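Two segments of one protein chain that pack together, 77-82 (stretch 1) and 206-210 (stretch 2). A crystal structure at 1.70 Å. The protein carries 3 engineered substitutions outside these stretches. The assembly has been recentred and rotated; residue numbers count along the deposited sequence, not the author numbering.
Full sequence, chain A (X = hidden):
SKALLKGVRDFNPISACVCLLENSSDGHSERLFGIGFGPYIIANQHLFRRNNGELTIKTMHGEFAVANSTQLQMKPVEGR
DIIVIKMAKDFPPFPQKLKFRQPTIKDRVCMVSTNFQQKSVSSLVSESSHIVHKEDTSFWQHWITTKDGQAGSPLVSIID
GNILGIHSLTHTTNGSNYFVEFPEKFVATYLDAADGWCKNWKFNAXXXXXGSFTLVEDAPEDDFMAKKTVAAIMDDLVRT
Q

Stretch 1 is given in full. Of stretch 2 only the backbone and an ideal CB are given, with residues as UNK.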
# COMPACT_ATOMS: atom_id res chain seq x y z
N VAL A 77 6.37 -4.47 -8.62
CA VAL A 77 7.24 -3.34 -8.94
C VAL A 77 8.60 -3.82 -8.44
O VAL A 77 8.87 -3.76 -7.27
CB VAL A 77 6.83 -2.05 -8.16
CG1 VAL A 77 7.74 -0.88 -8.57
CG2 VAL A 77 5.34 -1.68 -8.40
N GLU A 78 9.42 -4.38 -9.33
CA GLU A 78 10.61 -5.09 -8.88
C GLU A 78 11.58 -4.17 -8.12
O GLU A 78 11.81 -3.03 -8.53
CB GLU A 78 11.32 -5.79 -10.06
CG GLU A 78 10.52 -6.97 -10.65
CD GLU A 78 10.49 -8.26 -9.79
OE1 GLU A 78 10.83 -8.25 -8.58
OE2 GLU A 78 10.09 -9.31 -10.34
N GLY A 79 12.12 -4.66 -7.00
CA GLY A 79 13.05 -3.87 -6.20
C GLY A 79 12.39 -3.12 -5.03
O GLY A 79 13.09 -2.55 -4.20
N ARG A 80 11.06 -3.14 -4.96
CA ARG A 80 10.40 -2.48 -3.82
C ARG A 80 9.17 -3.24 -3.35
O ARG A 80 8.68 -4.12 -4.06
CB ARG A 80 10.08 -1.03 -4.13
CG ARG A 80 8.93 -0.86 -5.10
CD ARG A 80 8.78 0.60 -5.53
NE ARG A 80 9.87 0.97 -6.43
CZ ARG A 80 10.17 2.21 -6.82
NH1 ARG A 80 9.44 3.26 -6.40
NH2 ARG A 80 11.20 2.41 -7.66
N ASP A 81 8.67 -2.87 -2.17
CA ASP A 81 7.60 -3.63 -1.50
C ASP A 81 6.20 -3.24 -1.99
O ASP A 81 5.33 -2.95 -1.17
CB ASP A 81 7.72 -3.47 0.01
CG ASP A 81 6.76 -4.37 0.78
OD1 ASP A 81 6.40 -5.46 0.24
OD2 ASP A 81 6.40 -3.99 1.91
N ILE A 82 6.02 -3.22 -3.32
CA ILE A 82 4.72 -3.00 -3.97
C ILE A 82 4.43 -4.07 -5.03
O ILE A 82 5.32 -4.49 -5.79
CB ILE A 82 4.63 -1.60 -4.63
CG1 ILE A 82 4.96 -0.50 -3.60
CG2 ILE A 82 3.21 -1.37 -5.25
CD1 ILE A 82 4.94 0.94 -4.15
N UNK A 206 14.91 -10.87 -0.96
CA UNK A 206 16.21 -10.55 -1.58
C UNK A 206 16.08 -9.73 -2.84
O UNK A 206 17.06 -9.15 -3.30
CB UNK A 206 16.97 -11.84 -1.90
N UNK A 207 14.88 -9.67 -3.40
CA UNK A 207 14.65 -8.92 -4.62
C UNK A 207 14.21 -7.48 -4.33
O UNK A 207 14.01 -6.70 -5.25
CB UNK A 207 13.60 -9.63 -5.48
N UNK A 208 14.06 -7.14 -3.05
CA UNK A 208 13.78 -5.76 -2.65
C UNK A 208 15.12 -5.11 -2.29
O UNK A 208 16.00 -5.77 -1.76
CB UNK A 208 12.80 -5.70 -1.48
N UNK A 209 15.26 -3.83 -2.62
CA UNK A 209 16.48 -3.05 -2.30
C UNK A 209 16.42 -2.58 -0.84
O UNK A 209 15.47 -1.87 -0.46
CB UNK A 209 16.62 -1.85 -3.24
N UNK A 210 17.43 -2.96 -0.03
CA UNK A 210 17.40 -2.72 1.42
C UNK A 210 18.38 -1.65 1.91
O UNK A 210 18.28 -1.19 3.05
CB UNK A 210 17.70 -4.03 2.15

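Position 206 lies at the far end of the contact. Its backbone angles, -64/-16, belong to a 3-10 segment that continues into 207, and nothing of stretch 1 comes within 5.5 Å of the ideal CB. Stretch 1 therefore sets no demand here, and most residues that tolerate a helical turn would serve. The deposited residue is Asp206, whose carboxylate makes no contact with stretch 1.

At position 207 the CA-to-CB bond points sideways, and the ideal CB lies 4.4 Å from Glu78 OE1. The backbone is already engaged whatever the side chain: the carbonyl O of 207 receives a CA-H...O contact from Gly79 CA at 3.1 Å. The call for glycine at 79 comes from its own backbone: at 95/-7, in the type II turn from Val77 to Arg80, a CB would be jammed against Glu78 O. What stretch 1 offers the side chain of 207 is the carboxylate of Glu78, so a basic residue would suit, a polar one such as Gln or Asn could also be placed, and an acidic one would be less welcome. The deposited residue is Lys207. Its aliphatic part runs beside the acid, with Lys207 CD 4.3 Å from Glu78 OE1, while the extended chain carries Lys207 NZ past the carboxylate, 5.0 Å from Glu78 OE2. The contact is thus one of packing, with the opposite charges merely in the same neighbourhood.

Position 208 supplies the nearest CA pair across the stretches, its CA 4.1 Å from Gly79 CA. With angles of -95/143 the chain is extended, and the sideways CB lies 4.2 Å from Gly79 O and 4.6 Å from Arg80 CA. A side chain leaving here can run along the backbone of Arg80 and Asp81, where the nearby surface is largely main chain and the CB of Asp81. An aliphatic residue such as Val, Leu, Ile or Met would suit. The deposited residue is Ile208, with chi1 m and chi2 t. Ile208 CG1 packs 3.9 Å from Arg80 C, and Ile208 CD1 continues to 4.1 Å from Asp81 CA and 4.3 Å from Asp81 CB.

At position 209 the main interaction again belongs to the backbone: its N donates a nearly straight hydrogen bond to Gly79 O, 3.0 Å long with an angle of 176°. Proline, lacking that hydrogen, would forfeit the bond. The sideways CB of 209 sits 3.7 Å from Gly79 O, and a small residue such as Ser, Ala or Thr would be reasonable. The deposited residue is Ser209, chi1 m, with Ser209 OG beside the junction, 3.9 Å from Gly79 O. A water reinforces the junction by donating to Gly79 O at 3.2 Å and to Ser209 O at 2.8 Å.

Position 210 has moved beyond stretch 1, with no atom of it within 5.5 Å of the ideal CB, so the choice is open. The deposited residue is Trp210; its indole comes nearer, yet Trp210 CH2 remains 6.1 Å from Asp81 CB, and NE1 is hydrogen-bonded to a residue just outside the two stretches.

Stretch 2, residues 206-210: DKISW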
# COMPACT_ATOMS: atom_id res chain seq x y z
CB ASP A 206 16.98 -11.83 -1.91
CG ASP A 206 17.47 -12.54 -0.68
OD1 ASP A 206 17.45 -11.93 0.42
OD2 ASP A 206 17.90 -13.72 -0.82
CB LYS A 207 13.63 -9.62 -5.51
CG LYS A 207 14.08 -11.02 -5.93
CD LYS A 207 13.36 -11.46 -7.17
CE LYS A 207 14.19 -12.49 -7.94
NZ LYS A 207 13.61 -12.74 -9.29
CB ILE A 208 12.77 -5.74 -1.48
CG1 ILE A 208 11.38 -6.12 -2.02
CG2 ILE A 208 12.75 -4.38 -0.76
CD1 ILE A 208 10.42 -6.62 -0.98
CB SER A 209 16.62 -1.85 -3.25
OG SER A 209 16.98 -2.24 -4.57
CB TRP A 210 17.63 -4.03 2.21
CG TRP A 210 16.50 -4.97 2.02
CD1 TRP A 210 16.48 -6.07 1.22
CD2 TRP A 210 15.20 -4.87 2.61
NE1 TRP A 210 15.23 -6.67 1.26
CE2 TRP A 210 14.43 -5.96 2.11
CE3 TRP A 210 14.61 -3.96 3.51
CZ2 TRP A 210 13.10 -6.17 2.49
CZ3 TRP A 210 13.29 -4.17 3.90
CH2 TRP A 210 12.54 -5.26 3.37
O HOH W 1 13.30 -0.62 -1.65
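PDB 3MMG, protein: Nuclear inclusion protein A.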